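Local coordinates for uncharacterized protein (Bacteroides uniformis, PDB 4K61) that is of unknown function but belongs to the DUF2874 family of putative beta-lactamase-inhibitor-like proteins in the PepSY clan, at residues M54-W59 against T87-P92. Numbering follows the deposited sequence.
Sequences MQQTDW and TWVQFP
With chi1 -87°, W59 lays its indole over CB of W88, while W88, whose CG is anti to its backbone N (chi1 -179°), runs its own indole alongside. CB of W88 lies over the six-membered ring of W59, 3.5 Å from its centroid and close to the ring normal, a CH-pi contact. Beyond it the indoles are nearly parallel (13°) but slid apart, W59 CH2 meeting W88 CE3 at 3.4 Å, so this is an offset pair with little ring overlap.

On the same face, Q55 and Q90 run side by side. NE2 of Q55 gives a bent hydrogen bond to OE1 of Q90 at 3.1 Å, approaching from above that carbonyl plane, while OE1 of Q55 is taken by the hydroxyl of Y16. One water gathers the neighbouring polar groups: it accepts from OG1 of T57 and donates both to O of W88 and to OE1 of Q90, at 2.7 Å from the last.

On the other face M54, a selenomethionine, V89 and F91 supply apolar contacts beside Q56 and T87. SE of M54 packs on CG1 of V89 and, 3.8 Å from CE1 of F91, makes an oblique Met-aromatic contact with that ring; CG2 of T87 packs on CB of Q56. F139 of helix 136-139 covers M54, Q56, V89 and F91, and NE2 of Q56 bonds to O of L134.

Paired backbone hydrogen bonds link Q55 with Q90 (Q55 N to Q90 O and Q90 N to Q55 O, 2.8 Å each) and T57 with W88, flanking the non-hydrogen-bonded pair Q56-V89. This alternation is that of a regular antiparallel pairing, here joining strands 52-58 and 82-90 at the middle of the eight-stranded meander sheet.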
# COMPACT_ATOMS: atom_id res chain seq x y z
N MSE A 54 -7.14 5.44 -3.44
CA MSE A 54 -5.79 5.03 -3.01
C MSE A 54 -5.23 4.14 -4.09
O MSE A 54 -5.96 3.38 -4.75
CB MSE A 54 -5.86 4.29 -1.67
CG MSE A 54 -4.47 3.81 -1.22
SE MSE A 54 -4.52 3.42 0.72
CE MSE A 54 -5.78 1.88 0.67
N GLN A 55 -3.90 4.19 -4.23
CA GLN A 55 -3.17 3.21 -5.00
C GLN A 55 -1.94 2.78 -4.22
O GLN A 55 -1.34 3.58 -3.53
CB GLN A 55 -2.71 3.82 -6.32
CG GLN A 55 -1.77 2.91 -7.13
CD GLN A 55 -1.46 3.54 -8.47
OE1 GLN A 55 -2.24 3.42 -9.42
NE2 GLN A 55 -0.34 4.24 -8.55
N GLN A 56 -1.63 1.51 -4.30
CA GLN A 56 -0.45 0.97 -3.67
C GLN A 56 0.38 0.24 -4.69
O GLN A 56 -0.11 -0.58 -5.47
CB GLN A 56 -0.83 0.05 -2.53
CG GLN A 56 -1.46 0.79 -1.36
CD GLN A 56 -1.87 -0.13 -0.23
OE1 GLN A 56 -1.59 -1.33 -0.22
NE2 GLN A 56 -2.55 0.44 0.75
N THR A 57 1.68 0.51 -4.64
CA THR A 57 2.64 -0.26 -5.43
C THR A 57 3.54 -1.04 -4.47
O THR A 57 4.12 -0.49 -3.53
CB THR A 57 3.50 0.69 -6.27
OG1 THR A 57 2.63 1.47 -7.11
CG2 THR A 57 4.49 -0.04 -7.12
N ASP A 58 3.59 -2.35 -4.69
CA ASP A 58 4.34 -3.25 -3.84
C ASP A 58 5.76 -3.24 -4.31
O ASP A 58 6.12 -3.93 -5.25
CB ASP A 58 3.74 -4.65 -3.88
CG ASP A 58 4.40 -5.59 -2.90
OD1 ASP A 58 5.37 -5.20 -2.24
OD2 ASP A 58 3.93 -6.75 -2.79
N TRP A 59 6.56 -2.44 -3.64
CA TRP A 59 7.95 -2.30 -3.98
C TRP A 59 8.78 -3.49 -3.55
O TRP A 59 9.82 -3.76 -4.12
CB TRP A 59 8.50 -1.03 -3.34
CG TRP A 59 8.34 0.24 -4.15
CD1 TRP A 59 8.18 0.35 -5.51
CD2 TRP A 59 8.47 1.56 -3.66
NE1 TRP A 59 8.11 1.68 -5.87
CE2 TRP A 59 8.32 2.44 -4.76
CE3 TRP A 59 8.72 2.10 -2.40
CZ2 TRP A 59 8.38 3.83 -4.63
CZ3 TRP A 59 8.74 3.45 -2.25
CH2 TRP A 59 8.60 4.32 -3.37
N THR A 87 5.71 -0.66 0.66
CA THR A 87 4.61 -0.25 -0.19
C THR A 87 4.66 1.26 -0.39
O THR A 87 4.82 2.03 0.57
CB THR A 87 3.27 -0.67 0.43
OG1 THR A 87 3.28 -2.08 0.63
CG2 THR A 87 2.09 -0.32 -0.46
N TRP A 88 4.56 1.67 -1.65
CA TRP A 88 4.36 3.06 -2.01
C TRP A 88 2.89 3.38 -2.14
O TRP A 88 2.19 2.82 -2.98
CB TRP A 88 5.08 3.33 -3.35
CG TRP A 88 5.05 4.69 -3.92
CD1 TRP A 88 4.67 5.04 -5.19
CD2 TRP A 88 5.51 5.89 -3.30
NE1 TRP A 88 4.84 6.38 -5.40
CE2 TRP A 88 5.35 6.94 -4.25
CE3 TRP A 88 6.04 6.19 -2.03
CZ2 TRP A 88 5.70 8.24 -3.98
CZ3 TRP A 88 6.37 7.53 -1.76
CH2 TRP A 88 6.22 8.52 -2.75
N VAL A 89 2.41 4.23 -1.25
CA VAL A 89 1.00 4.52 -1.13
C VAL A 89 0.74 5.93 -1.67
O VAL A 89 1.29 6.94 -1.17
CB VAL A 89 0.55 4.46 0.34
CG1 VAL A 89 -0.96 4.66 0.43
CG2 VAL A 89 0.97 3.17 1.00
N GLN A 90 -0.15 6.00 -2.65
CA GLN A 90 -0.50 7.26 -3.29
C GLN A 90 -2.01 7.51 -3.23
O GLN A 90 -2.84 6.57 -3.09
CB GLN A 90 -0.05 7.23 -4.75
CG GLN A 90 1.46 7.08 -4.96
CD GLN A 90 1.81 6.93 -6.43
OE1 GLN A 90 1.76 5.84 -6.99
NE2 GLN A 90 2.09 8.04 -7.07
N PHE A 91 -2.34 8.78 -3.30
CA PHE A 91 -3.71 9.30 -3.12
C PHE A 91 -3.95 10.42 -4.10
O PHE A 91 -3.02 11.12 -4.51
CB PHE A 91 -3.89 9.89 -1.72
CG PHE A 91 -3.51 9.00 -0.60
CD1 PHE A 91 -4.36 8.01 -0.16
CD2 PHE A 91 -2.29 9.18 0.05
CE1 PHE A 91 -4.01 7.20 0.90
CE2 PHE A 91 -1.94 8.39 1.11
CZ PHE A 91 -2.79 7.39 1.54
N PRO A 92 -5.24 10.66 -4.44
CA PRO A 92 -5.50 11.70 -5.41
C PRO A 92 -5.22 13.09 -4.87
O PRO A 92 -4.81 13.95 -5.63
CB PRO A 92 -6.98 11.51 -5.77
CG PRO A 92 -7.55 10.70 -4.66
CD PRO A 92 -6.43 9.84 -4.16
O HOH W 1 1.53 3.51 -5.73